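Local coordinates for protein prephenate dehydrogenase (Aquifex aeolicus, PDB 2G5C) that probably catalyses the NAD+-dependent oxidative decarboxylation of prephenate to 3-(4-hydroxyphenyl)pyruvate, a step of tyrosine biosynthesis, at residues A[9-14]-A[123-128]; A[18-23]-A[162-167]; A[66-71]-A[90-95]; A[74-79]-A[100-105]. All coordinates share one frame; numbering follows the deposited sequence.

Contact 1. Residues A[9-14]-A[123-128]. With NAD (nicotinamide-adenine-dinucleotide), chain E.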
# COMPACT_ATOMS: atom_id res chain seq x y z
N VAL A 9 18.76 21.14 -9.42
CA VAL A 9 17.96 21.95 -8.51
C VAL A 9 16.48 21.61 -8.62
O VAL A 9 15.70 22.34 -9.23
CB VAL A 9 18.16 23.46 -8.77
CG1 VAL A 9 17.53 24.27 -7.65
CG2 VAL A 9 19.64 23.79 -8.90
N GLY A 10 16.10 20.48 -8.02
CA GLY A 10 14.71 20.06 -8.05
C GLY A 10 14.17 19.96 -6.64
O GLY A 10 14.56 20.73 -5.75
N PHE A 11 13.27 19.01 -6.42
CA PHE A 11 12.68 18.82 -5.10
C PHE A 11 13.74 18.49 -4.05
O PHE A 11 13.79 19.12 -2.99
CB PHE A 11 11.64 17.68 -5.16
CG PHE A 11 11.13 17.28 -3.81
CD1 PHE A 11 10.37 18.16 -3.05
CD2 PHE A 11 11.41 16.02 -3.30
CE1 PHE A 11 9.91 17.79 -1.79
CE2 PHE A 11 10.96 15.64 -2.04
CZ PHE A 11 10.20 16.53 -1.28
N MSE A 12 14.58 17.51 -4.34
CA MSE A 12 15.62 17.11 -3.40
C MSE A 12 16.76 18.13 -3.33
O MSE A 12 17.15 18.55 -2.23
CB MSE A 12 16.17 15.73 -3.79
CG MSE A 12 15.11 14.62 -3.82
SE MSE A 12 14.29 14.24 -2.10
CE MSE A 12 15.79 13.34 -1.27
N GLY A 13 17.28 18.53 -4.48
CA GLY A 13 18.35 19.51 -4.48
C GLY A 13 17.89 20.75 -3.75
O GLY A 13 18.60 21.28 -2.89
N GLY A 14 16.68 21.20 -4.08
CA GLY A 14 16.13 22.37 -3.43
C GLY A 14 15.89 22.19 -1.95
O GLY A 14 16.07 23.12 -1.17
N THR A 123 8.55 12.91 -0.40
CA THR A 123 7.25 12.34 -0.73
C THR A 123 7.09 12.14 -2.24
O THR A 123 5.99 12.28 -2.78
CB THR A 123 6.11 13.24 -0.22
OG1 THR A 123 6.24 14.55 -0.78
CG2 THR A 123 6.14 13.33 1.30
N GLU A 124 8.18 11.79 -2.91
CA GLU A 124 8.18 11.55 -4.35
C GLU A 124 7.87 12.78 -5.20
O GLU A 124 7.99 12.73 -6.42
CB GLU A 124 7.19 10.43 -4.70
CG GLU A 124 7.52 9.06 -4.11
CD GLU A 124 7.26 8.98 -2.61
OE1 GLU A 124 6.10 9.18 -2.20
OE2 GLU A 124 8.22 8.70 -1.85
N LYS A 125 7.48 13.88 -4.56
CA LYS A 125 7.15 15.10 -5.29
C LYS A 125 8.25 15.48 -6.27
O LYS A 125 9.41 15.10 -6.10
CB LYS A 125 6.90 16.26 -4.32
CG LYS A 125 5.74 16.04 -3.37
CD LYS A 125 5.34 17.33 -2.65
CE LYS A 125 6.48 17.89 -1.80
NZ LYS A 125 6.86 16.98 -0.69
N SER A 126 7.89 16.24 -7.30
CA SER A 126 8.86 16.66 -8.31
C SER A 126 8.79 18.16 -8.57
O SER A 126 7.71 18.72 -8.74
CB SER A 126 8.62 15.90 -9.62
OG SER A 126 9.62 16.21 -10.57
N GLY A 127 9.96 18.80 -8.60
CA GLY A 127 10.01 20.23 -8.83
C GLY A 127 10.54 20.98 -7.63
O GLY A 127 10.12 20.74 -6.50
N VAL A 128 11.48 21.89 -7.87
CA VAL A 128 12.08 22.68 -6.81
C VAL A 128 11.02 23.51 -6.09
O VAL A 128 11.23 23.98 -4.97
CB VAL A 128 13.17 23.62 -7.37
CG1 VAL A 128 12.57 24.56 -8.40
CG2 VAL A 128 13.82 24.41 -6.24
PA NAD E . 13.34 16.45 -9.66
O1A NAD E . 12.53 17.27 -8.75
O2A NAD E . 12.70 16.05 -10.97
O5B NAD E . 14.69 17.26 -9.90
C5B NAD E . 15.68 16.74 -10.74
C4B NAD E . 16.47 17.88 -11.35
O4B NAD E . 17.40 17.27 -12.20
C3B NAD E . 15.62 18.80 -12.25
O3B NAD E . 15.62 20.15 -11.81
C2B NAD E . 16.24 18.59 -13.64
O2B NAD E . 16.17 19.69 -14.52
C1B NAD E . 17.63 18.18 -13.23
N9A NAD E . 18.50 17.51 -14.21
C8A NAD E . 18.20 16.52 -15.11
N7A NAD E . 19.31 16.21 -15.80
C5A NAD E . 20.33 16.99 -15.36
C6A NAD E . 21.69 17.11 -15.68
N6A NAD E . 22.23 16.36 -16.62
N1A NAD E . 22.47 18.05 -15.01
C2A NAD E . 21.93 18.85 -14.01
N3A NAD E . 20.58 18.73 -13.68
C4A NAD E . 19.81 17.81 -14.35
O3 NAD E . 13.87 15.09 -8.93
PN NAD E . 14.06 14.88 -7.35
O1N NAD E . 14.51 16.16 -6.76
O2N NAD E . 12.80 14.31 -6.80
O5D NAD E . 15.19 13.75 -7.14
C5D NAD E . 16.53 13.96 -7.56
C4D NAD E . 17.47 12.79 -7.15
O4D NAD E . 17.22 12.42 -5.81
C3D NAD E . 17.41 11.50 -7.97
O3D NAD E . 18.75 11.13 -8.33
C2D NAD E . 16.77 10.45 -7.07
O2D NAD E . 17.29 9.14 -7.28
C1D NAD E . 17.04 11.02 -5.67
N1N NAD E . 15.99 10.78 -4.64
C2N NAD E . 14.68 11.15 -4.93
C3N NAD E . 13.66 10.95 -3.98
C7N NAD E . 12.26 11.35 -4.32
O7N NAD E . 11.30 11.13 -3.37
N7N NAD E . 11.91 11.90 -5.47
C4N NAD E . 14.00 10.36 -2.73
C5N NAD E . 15.34 9.99 -2.45
C6N NAD E . 16.33 10.21 -3.42
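Phe11 and Gly127 meet at the NAD pyrophosphate, where their two backbone amides grip one oxygen. Phe11 N reaches NAD O1A at 3.0 Å in a nearly straight bond (176°), and Gly127 N reaches the same NAD O1A at 3.0 Å. The second phosphate is taken by Met12 N, 2.8 Å from NAD O1N. Weaker bonds run from Ser126 OG to NAD O2A and from Glu124 N to the carboxamide oxygen O7N. Met12, present as selenomethionine, turns its SE to the nicotinamide, 3.8 Å from NAD C3N. Gly10 and Gly13 fit the GxGxxG fingerprint of a Rossmann nucleotide-binding fold: Gly10 is the N-cap of helix 11-22, and lacking a side chain it lets NAD O5B approach its CA to 3.4 Å. The helix start that presents its amides here would be expected to ease the negative charge of the phosphates. Behind this first shell, with CG anti to the backbone N (chi1 172°), the Phe11 ring is carried under Lys125, whose CB sits 4.2 Å from the ring centroid in a CH-pi contact. The lysine chain then bends at CE and NZ, passing the CE1 and CZ rim of the ring, and NZ donates to Thr123 OG1. Gly127 has a positive phi (115°) that suits glycine. Beyond it Val128 CA makes a CA-H...O contact of 3.3 Å with Gly10 O, an oxygen that also receives Gly14 N. Val128 CG2 lies alongside Val9 CG1 at 4.0 Å, and Val9 N is held by Asp33, which also binds NAD.

Contact 2. Residues A[18-23]-A[162-167]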
# COMPACT_ATOMS: atom_id res chain seq x y z
N LYS A 18 17.54 24.44 1.14
CA LYS A 18 16.73 25.14 2.13
C LYS A 18 17.04 24.61 3.52
O LYS A 18 17.11 25.38 4.48
CB LYS A 18 15.25 24.96 1.81
CG LYS A 18 14.86 25.45 0.42
CD LYS A 18 13.37 25.29 0.15
CE LYS A 18 12.54 26.19 1.05
NZ LYS A 18 11.09 26.07 0.76
N SER A 19 17.23 23.30 3.63
CA SER A 19 17.53 22.70 4.92
C SER A 19 18.87 23.24 5.40
O SER A 19 19.11 23.35 6.60
CB SER A 19 17.59 21.18 4.80
OG SER A 19 16.33 20.64 4.46
N LEU A 20 19.73 23.57 4.45
CA LEU A 20 21.05 24.10 4.76
C LEU A 20 20.97 25.46 5.44
O LEU A 20 21.59 25.68 6.48
CB LEU A 20 21.89 24.22 3.49
CG LEU A 20 23.27 23.53 3.53
CD1 LEU A 20 24.09 24.09 4.67
CD2 LEU A 20 23.08 22.04 3.70
N ARG A 21 20.20 26.37 4.85
CA ARG A 21 20.04 27.72 5.40
C ARG A 21 19.43 27.69 6.79
O ARG A 21 20.00 28.24 7.74
CB ARG A 21 19.14 28.56 4.49
CG ARG A 21 19.78 28.97 3.18
CD ARG A 21 21.00 29.84 3.41
NE ARG A 21 21.58 30.26 2.14
CZ ARG A 21 22.80 30.78 2.01
NH1 ARG A 21 23.57 30.94 3.08
NH2 ARG A 21 23.24 31.12 0.81
N ARG A 22 18.26 27.07 6.91
CA ARG A 22 17.57 26.97 8.19
C ARG A 22 18.51 26.50 9.29
O ARG A 22 18.44 26.98 10.42
CB ARG A 22 16.39 26.00 8.09
CG ARG A 22 15.63 25.83 9.40
CD ARG A 22 14.73 24.60 9.43
NE ARG A 22 15.47 23.35 9.66
CZ ARG A 22 16.24 22.75 8.76
NH1 ARG A 22 16.40 23.26 7.55
NH2 ARG A 22 16.85 21.61 9.07
N SER A 23 19.38 25.56 8.95
CA SER A 23 20.33 25.03 9.92
C SER A 23 21.36 26.07 10.34
O SER A 23 22.18 25.82 11.22
CB SER A 23 21.04 23.79 9.36
OG SER A 23 20.13 22.71 9.25
N GLU A 162 23.49 15.44 9.67
CA GLU A 162 22.99 15.53 11.03
C GLU A 162 22.56 16.96 11.34
O GLU A 162 21.63 17.19 12.11
CB GLU A 162 24.06 15.08 12.03
CG GLU A 162 24.59 13.68 11.77
CD GLU A 162 25.58 13.21 12.82
OE1 GLU A 162 26.65 13.84 12.97
OE2 GLU A 162 25.29 12.21 13.49
N ASP A 163 23.25 17.93 10.73
CA ASP A 163 22.94 19.33 10.95
C ASP A 163 21.59 19.70 10.35
O ASP A 163 21.00 20.72 10.71
CB ASP A 163 24.03 20.22 10.36
CG ASP A 163 25.27 20.28 11.24
OD1 ASP A 163 25.15 20.70 12.41
OD2 ASP A 163 26.37 19.91 10.76
N VAL A 164 21.11 18.89 9.42
CA VAL A 164 19.82 19.13 8.80
C VAL A 164 18.81 18.12 9.34
O VAL A 164 17.84 17.77 8.67
CB VAL A 164 19.90 19.05 7.26
CG1 VAL A 164 20.86 20.10 6.73
CG2 VAL A 164 20.33 17.66 6.83
N GLY A 165 19.07 17.64 10.56
CA GLY A 165 18.17 16.70 11.21
C GLY A 165 18.29 15.23 10.84
O GLY A 165 17.59 14.40 11.43
N GLY A 166 19.15 14.90 9.89
CA GLY A 166 19.30 13.51 9.49
C GLY A 166 19.89 12.58 10.53
O GLY A 166 20.66 13.01 11.40
N VAL A 167 19.53 11.31 10.45
CA VAL A 167 20.02 10.27 11.36
C VAL A 167 20.86 9.33 10.51
O VAL A 167 20.34 8.46 9.81
CB VAL A 167 18.85 9.49 12.00
CG1 VAL A 167 19.40 8.37 12.88
CG2 VAL A 167 17.99 10.43 12.82
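The guanidinium of Arg22 meets Val164 by its edge: Val164 CA lies near the plane of the group, 3.9 Å from Arg22 NH2. Lys18 O and Ser19 CA of its own helix are at the edge too, because the side chain bends at chi3 (78°, placing NE) and folds back along helix 11-22. NH1 makes a weak bond to Ser19 O, while NH2 has a long, weak ion pair with Glu137. The facing segment holds the last residues of helix 151-163 and the turn that follows, a Schellman motif in which Gly165 is the C-prime residue; its positive phi suits a glycine, and Gly165 N bonds to Glu162 O at 3.0 Å. The contact thus packs the C-terminal part of helix 11-22 against the turn that ends helix 151-163, both in the nucleotide-binding domain. Ser23 supplies the polar link. Its OG lies 2.6 Å from Asp163 O, and Ser19 O, one turn earlier in its own helix, is 2.9 Å from the same Ser23 OG, so a single hydroxyl proton has two carbonyl oxygens within reach. A serine is small enough to fit between them. Val164 fills the buried part of the junction, its branched side chain lying against the helix: CG1, anti to the carbonyl carbon (chi1 -61°), is 3.9 Å from Ser19 CB. The Ser19 hydroxyl bonds instead to Ser15 O. Leu20 CD2 also reaches Val164 CG1, at 4.2 Å.

Contact 3. Residues A[66-71]-A[90-95]. With NAD (nicotinamide-adenine-dinucleotide), chain E.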
# COMPACT_ATOMS: atom_id res chain seq x y z
N VAL A 66 29.90 19.52 -3.08
CA VAL A 66 28.92 19.28 -4.12
C VAL A 66 27.90 18.19 -3.77
O VAL A 66 28.27 17.11 -3.30
CB VAL A 66 29.63 18.90 -5.44
CG1 VAL A 66 28.61 18.73 -6.56
CG2 VAL A 66 30.64 19.98 -5.80
N MSE A 67 26.62 18.48 -4.00
CA MSE A 67 25.55 17.53 -3.71
C MSE A 67 24.83 17.15 -5.00
O MSE A 67 24.01 17.92 -5.51
CB MSE A 67 24.55 18.13 -2.72
CG MSE A 67 23.34 17.22 -2.42
SE MSE A 67 23.81 15.62 -1.44
CE MSE A 67 24.11 16.44 0.28
N LEU A 68 25.15 15.97 -5.53
CA LEU A 68 24.52 15.49 -6.75
C LEU A 68 23.06 15.17 -6.43
O LEU A 68 22.75 14.26 -5.65
CB LEU A 68 25.26 14.24 -7.25
CG LEU A 68 26.74 14.48 -7.57
CD1 LEU A 68 27.38 13.18 -7.99
CD2 LEU A 68 26.87 15.52 -8.68
N SER A 69 22.16 15.94 -7.03
CA SER A 69 20.74 15.80 -6.80
C SER A 69 19.95 15.71 -8.09
O SER A 69 18.76 16.04 -8.14
CB SER A 69 20.25 16.98 -5.97
OG SER A 69 21.12 17.20 -4.87
N SER A 70 20.62 15.28 -9.15
CA SER A 70 20.00 15.12 -10.46
C SER A 70 19.71 13.63 -10.63
O SER A 70 19.97 12.84 -9.72
CB SER A 70 20.96 15.61 -11.55
OG SER A 70 22.23 14.97 -11.44
N PRO A 71 19.15 13.23 -11.77
CA PRO A 71 18.87 11.80 -11.94
C PRO A 71 20.16 10.97 -11.88
O PRO A 71 21.20 11.37 -12.41
CB PRO A 71 18.20 11.75 -13.31
CG PRO A 71 17.43 13.04 -13.33
CD PRO A 71 18.45 14.02 -12.79
N ALA A 90 37.94 19.60 -3.10
CA ALA A 90 36.48 19.55 -3.04
C ALA A 90 35.91 18.22 -2.55
O ALA A 90 36.53 17.16 -2.71
CB ALA A 90 35.89 19.90 -4.41
N THR A 91 34.71 18.28 -1.97
CA THR A 91 34.01 17.09 -1.49
C THR A 91 32.75 16.92 -2.32
O THR A 91 31.99 17.88 -2.50
CB THR A 91 33.60 17.23 -0.01
OG1 THR A 91 34.76 17.24 0.82
CG2 THR A 91 32.69 16.07 0.40
N VAL A 92 32.53 15.71 -2.83
CA VAL A 92 31.35 15.44 -3.65
C VAL A 92 30.55 14.27 -3.08
O VAL A 92 31.09 13.18 -2.88
CB VAL A 92 31.74 15.08 -5.10
CG1 VAL A 92 30.48 14.78 -5.91
CG2 VAL A 92 32.52 16.22 -5.73
N THR A 93 29.27 14.51 -2.82
CA THR A 93 28.40 13.47 -2.27
C THR A 93 27.07 13.51 -3.04
O THR A 93 26.84 14.44 -3.81
CB THR A 93 28.19 13.69 -0.74
OG1 THR A 93 27.54 12.54 -0.17
CG2 THR A 93 27.37 14.94 -0.47
N ASP A 94 26.21 12.52 -2.86
CA ASP A 94 24.95 12.50 -3.60
C ASP A 94 23.69 12.18 -2.78
O ASP A 94 23.74 12.02 -1.56
CB ASP A 94 25.05 11.51 -4.77
CG ASP A 94 25.02 10.04 -4.31
OD1 ASP A 94 25.81 9.67 -3.41
OD2 ASP A 94 24.22 9.26 -4.86
N GLN A 95 22.57 12.11 -3.49
CA GLN A 95 21.27 11.80 -2.90
C GLN A 95 20.62 10.65 -3.65
O GLN A 95 19.50 10.25 -3.34
CB GLN A 95 20.35 13.03 -2.98
CG GLN A 95 20.72 14.15 -2.03
CD GLN A 95 19.63 15.19 -1.92
OE1 GLN A 95 19.57 16.15 -2.69
NE2 GLN A 95 18.74 15.01 -0.95
PA NAD E . 13.34 16.45 -9.66
O1A NAD E . 12.53 17.27 -8.75
O2A NAD E . 12.70 16.05 -10.97
O5B NAD E . 14.69 17.26 -9.90
C5B NAD E . 15.68 16.74 -10.74
C4B NAD E . 16.47 17.88 -11.35
O4B NAD E . 17.40 17.27 -12.20
C3B NAD E . 15.62 18.80 -12.25
O3B NAD E . 15.62 20.15 -11.81
C2B NAD E . 16.24 18.59 -13.64
O2B NAD E . 16.17 19.69 -14.52
C1B NAD E . 17.63 18.18 -13.23
N9A NAD E . 18.50 17.51 -14.21
C8A NAD E . 18.20 16.52 -15.11
N7A NAD E . 19.31 16.21 -15.80
C5A NAD E . 20.33 16.99 -15.36
C6A NAD E . 21.69 17.11 -15.68
N6A NAD E . 22.23 16.36 -16.62
N1A NAD E . 22.47 18.05 -15.01
C2A NAD E . 21.93 18.85 -14.01
N3A NAD E . 20.58 18.73 -13.68
C4A NAD E . 19.81 17.81 -14.35
O3 NAD E . 13.87 15.09 -8.93
PN NAD E . 14.06 14.88 -7.35
O1N NAD E . 14.51 16.16 -6.76
O2N NAD E . 12.80 14.31 -6.80
O5D NAD E . 15.19 13.75 -7.14
C5D NAD E . 16.53 13.96 -7.56
C4D NAD E . 17.47 12.79 -7.15
O4D NAD E . 17.22 12.42 -5.81
C3D NAD E . 17.41 11.50 -7.97
O3D NAD E . 18.75 11.13 -8.33
C2D NAD E . 16.77 10.45 -7.07
O2D NAD E . 17.29 9.14 -7.28
C1D NAD E . 17.04 11.02 -5.67
N1N NAD E . 15.99 10.78 -4.64
C2N NAD E . 14.68 11.15 -4.93
C3N NAD E . 13.66 10.95 -3.98
C7N NAD E . 12.26 11.35 -4.32
O7N NAD E . 11.30 11.13 -3.37
N7N NAD E . 11.91 11.90 -5.47
C4N NAD E . 14.00 10.36 -2.73
C5N NAD E . 15.34 9.99 -2.45
C6N NAD E . 16.33 10.21 -3.42
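Val66 and Thr91 begin the backbone hydrogen bonding of two parallel strands: Val66 N lies 2.7 Å from Thr91 O, then Thr93 N reaches Val66 O at 2.8 Å, and Leu68 N reaches Thr93 O at 2.9 Å. A weak bond of 3.1 Å from Gln95 N to Leu68 O ends the series, where strand 91-94 gives way to loop. Met67 has its backbone turned the other way and pairs with Leu5 and Val7 of strand 3-7, so strand 65-68 is bonded along both edges. Several buried polar side chains find partners as well. Thr93 OG1 bonds to Val115 O, while Asp94 meets Gly117 N through OD1 and Lys99 through OD2 in a salt bridge. Ser69 OG sits 2.9 Å from Gln95 OE1 and is also within reach of Met67 O, and Gln95 NE2 bonds to Tyr136 OH. On the face it shares with Thr93, Met67, modelled as selenomethionine, packs against the neighbouring strand: its SE is 3.5 Å from Gln95 CG, crossing that side chain at about a right angle, and its CE is 3.7 Å from Thr93 CG2. Val66, Leu68 and Val92 supply apolar branches on the other face. Past the strand end, Ser70 O accepts the ribose hydroxyl NAD O3D at 2.5 Å. Parallel neighbours joined by helix 72-85 make the beta-alpha-beta crossover of a Rossmann fold, with the dinucleotide at the strands' C-terminal ends.

Contact 4. Residues A[74-79]-A[100-105]. With NAD (nicotinamide-adenine-dinucleotide), chain E.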
# COMPACT_ATOMS: atom_id res chain seq x y z
N THR A 74 22.53 10.63 -14.67
CA THR A 74 23.40 11.75 -15.03
C THR A 74 24.68 11.86 -14.21
O THR A 74 25.58 12.63 -14.56
CB THR A 74 22.65 13.10 -14.93
OG1 THR A 74 22.34 13.37 -13.56
CG2 THR A 74 21.37 13.06 -15.75
N PHE A 75 24.75 11.11 -13.12
CA PHE A 75 25.91 11.16 -12.24
C PHE A 75 27.25 10.88 -12.93
O PHE A 75 28.19 11.66 -12.79
CB PHE A 75 25.71 10.19 -11.07
CG PHE A 75 24.70 10.65 -10.05
CD1 PHE A 75 23.72 11.59 -10.39
CD2 PHE A 75 24.71 10.13 -8.76
CE1 PHE A 75 22.77 12.00 -9.45
CE2 PHE A 75 23.77 10.53 -7.82
CZ PHE A 75 22.79 11.47 -8.16
N ARG A 76 27.33 9.77 -13.66
CA ARG A 76 28.59 9.42 -14.32
C ARG A 76 29.08 10.48 -15.30
O ARG A 76 30.27 10.82 -15.31
CB ARG A 76 28.45 8.06 -15.01
CG ARG A 76 28.29 6.90 -14.04
CD ARG A 76 28.22 5.57 -14.78
NE ARG A 76 28.13 4.41 -13.88
CZ ARG A 76 27.04 4.08 -13.18
NH1 ARG A 76 25.94 4.81 -13.26
NH2 ARG A 76 27.06 3.01 -12.40
N GLU A 77 28.18 11.02 -16.12
CA GLU A 77 28.54 12.04 -17.10
C GLU A 77 28.97 13.34 -16.43
O GLU A 77 29.96 13.96 -16.84
CB GLU A 77 27.36 12.32 -18.04
CG GLU A 77 26.07 12.67 -17.31
CD GLU A 77 24.93 13.00 -18.24
OE1 GLU A 77 24.94 14.11 -18.82
OE2 GLU A 77 24.02 12.15 -18.41
N ILE A 78 28.23 13.76 -15.41
CA ILE A 78 28.54 14.99 -14.68
C ILE A 78 29.84 14.86 -13.88
O ILE A 78 30.67 15.78 -13.87
CB ILE A 78 27.38 15.35 -13.71
CG1 ILE A 78 26.09 15.56 -14.50
CG2 ILE A 78 27.71 16.61 -12.93
CD1 ILE A 78 24.87 15.84 -13.63
N ALA A 79 30.03 13.72 -13.23
CA ALA A 79 31.23 13.48 -12.43
C ALA A 79 32.50 13.63 -13.26
O ALA A 79 33.47 14.24 -12.81
CB ALA A 79 31.17 12.09 -11.79
N GLY A 100 25.40 0.87 -4.72
CA GLY A 100 26.00 -0.26 -5.40
C GLY A 100 27.15 0.13 -6.32
O GLY A 100 28.03 0.90 -5.93
N LYS A 101 27.12 -0.39 -7.54
CA LYS A 101 28.17 -0.11 -8.52
C LYS A 101 28.41 1.37 -8.77
O LYS A 101 29.53 1.78 -9.07
CB LYS A 101 27.84 -0.80 -9.85
CG LYS A 101 28.96 -0.71 -10.87
CD LYS A 101 28.66 -1.55 -12.10
CE LYS A 101 29.88 -1.61 -13.01
NZ LYS A 101 31.07 -2.20 -12.32
N LEU A 102 27.36 2.17 -8.65
CA LEU A 102 27.47 3.61 -8.87
C LEU A 102 28.51 4.25 -7.96
O LEU A 102 29.21 5.18 -8.37
CB LEU A 102 26.12 4.28 -8.62
CG LEU A 102 26.14 5.81 -8.64
CD1 LEU A 102 26.33 6.31 -10.07
CD2 LEU A 102 24.84 6.35 -8.06
N VAL A 103 28.61 3.76 -6.73
CA VAL A 103 29.57 4.31 -5.79
C VAL A 103 31.01 4.07 -6.21
O VAL A 103 31.84 4.96 -6.08
CB VAL A 103 29.36 3.74 -4.37
CG1 VAL A 103 30.47 4.20 -3.45
CG2 VAL A 103 28.01 4.20 -3.82
N TYR A 104 31.30 2.88 -6.72
CA TYR A 104 32.65 2.55 -7.15
C TYR A 104 33.02 3.29 -8.44
O TYR A 104 34.17 3.68 -8.62
CB TYR A 104 32.80 1.04 -7.35
CG TYR A 104 32.49 0.25 -6.09
CD1 TYR A 104 33.25 0.44 -4.93
CD2 TYR A 104 31.43 -0.65 -6.05
CE1 TYR A 104 32.95 -0.25 -3.76
CE2 TYR A 104 31.12 -1.35 -4.88
CZ TYR A 104 31.88 -1.14 -3.74
OH TYR A 104 31.57 -1.81 -2.58
N ASP A 105 32.05 3.47 -9.32
CA ASP A 105 32.32 4.18 -10.57
C ASP A 105 32.60 5.65 -10.27
O ASP A 105 33.48 6.25 -10.89
CB ASP A 105 31.14 4.07 -11.54
CG ASP A 105 30.88 2.64 -11.98
OD1 ASP A 105 31.85 1.86 -12.06
OD2 ASP A 105 29.71 2.31 -12.27
PA NAD E . 13.34 16.45 -9.66
O1A NAD E . 12.53 17.27 -8.75
O2A NAD E . 12.70 16.05 -10.97
O5B NAD E . 14.69 17.26 -9.90
C5B NAD E . 15.68 16.74 -10.74
C4B NAD E . 16.47 17.88 -11.35
O4B NAD E . 17.40 17.27 -12.20
C3B NAD E . 15.62 18.80 -12.25
O3B NAD E . 15.62 20.15 -11.81
C2B NAD E . 16.24 18.59 -13.64
O2B NAD E . 16.17 19.69 -14.52
C1B NAD E . 17.63 18.18 -13.23
N9A NAD E . 18.50 17.51 -14.21
C8A NAD E . 18.20 16.52 -15.11
N7A NAD E . 19.31 16.21 -15.80
C5A NAD E . 20.33 16.99 -15.36
C6A NAD E . 21.69 17.11 -15.68
N6A NAD E . 22.23 16.36 -16.62
N1A NAD E . 22.47 18.05 -15.01
C2A NAD E . 21.93 18.85 -14.01
N3A NAD E . 20.58 18.73 -13.68
C4A NAD E . 19.81 17.81 -14.35
O3 NAD E . 13.87 15.09 -8.93
PN NAD E . 14.06 14.88 -7.35
O1N NAD E . 14.51 16.16 -6.76
O2N NAD E . 12.80 14.31 -6.80
O5D NAD E . 15.19 13.75 -7.14
C5D NAD E . 16.53 13.96 -7.56
C4D NAD E . 17.47 12.79 -7.15
O4D NAD E . 17.22 12.42 -5.81
C3D NAD E . 17.41 11.50 -7.97
O3D NAD E . 18.75 11.13 -8.33
C2D NAD E . 16.77 10.45 -7.07
O2D NAD E . 17.29 9.14 -7.28
C1D NAD E . 17.04 11.02 -5.67
N1N NAD E . 15.99 10.78 -4.64
C2N NAD E . 14.68 11.15 -4.93
C3N NAD E . 13.66 10.95 -3.98
C7N NAD E . 12.26 11.35 -4.32
O7N NAD E . 11.30 11.13 -3.37
N7N NAD E . 11.91 11.90 -5.47
C4N NAD E . 14.00 10.36 -2.73
C5N NAD E . 15.34 9.99 -2.45
C6N NAD E . 16.33 10.21 -3.42
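Arg76 and Asp105 bridge two helices of the Rossmann-type domain, 72-85 and 101-110, whose short segments here run almost parallel (5°) with axes 10.6 Å apart. At that spacing long side chains are needed to span the distance between the helices, which suits an arginine. Arg76 is stretched out from CG to NE (chi3 177°, placing NE anti), which carries its guanidinium across to the carboxylate. Both donors converge on one oxygen: Arg76 NE lies 3.1 Å from Asp105 OD2, and Arg76 NH2 lies 2.7 Å from Asp105 OD2. This is a side-on grip in which OD2 stays near the guanidinium plane. NH2 uses the anti lone pair of OD2, whereas NE approaches from above the carboxylate plane, the two planes being 58° apart. Leu102 places CD1 3.5 Å from Arg76 NH1, so an apolar methyl sits over one face of the flat cation. The other branch, Leu102 CD2, is 3.8 Å from Phe75 CD2, crossing at about a right angle; the branched leucine thereby serves both neighbours. Elsewhere on helix 72-85 the adenine is met: Thr74 CG2 is 3.5 Å from NAD N6A, and Ile78 CD1 is 3.5 Å from NAD N1A. Beyond the segments, Arg76 NH2 makes a second salt bridge to Glu236. Lys101 NZ, 6.6 Å from Arg76 NH2, adds a second positive charge that is not in contact. The positive charges of Arg76 and, more distantly, Lys101 would be expected to favour a deprotonated Asp105, while Asp105 and Glu236 together should offset the repulsion between the two cations.

Helix 11-22, near the N terminus, opens two large loops. Contact 1 closes the first from its start to the stretch 123-128 after strand 114-120. Contact 2 closes the second from its end to 162-167, at the end of helix 151-163. The two cross, since contact 2 starts within the first loop and ends beyond it. Both loops enclose contacts 3 and 4, which cross in turn: contact 3 pairs strands 65-68 and 91-94, and contact 4 ties the helix between those strands to helix 101-110. Contacts 1 and 3 touch at Met12 and Gln95, contacts 3 and 4 at Ser70 and Phe75. Contacts 1, 3 and 4 all touch NAD, whereas contact 2 lies farther off.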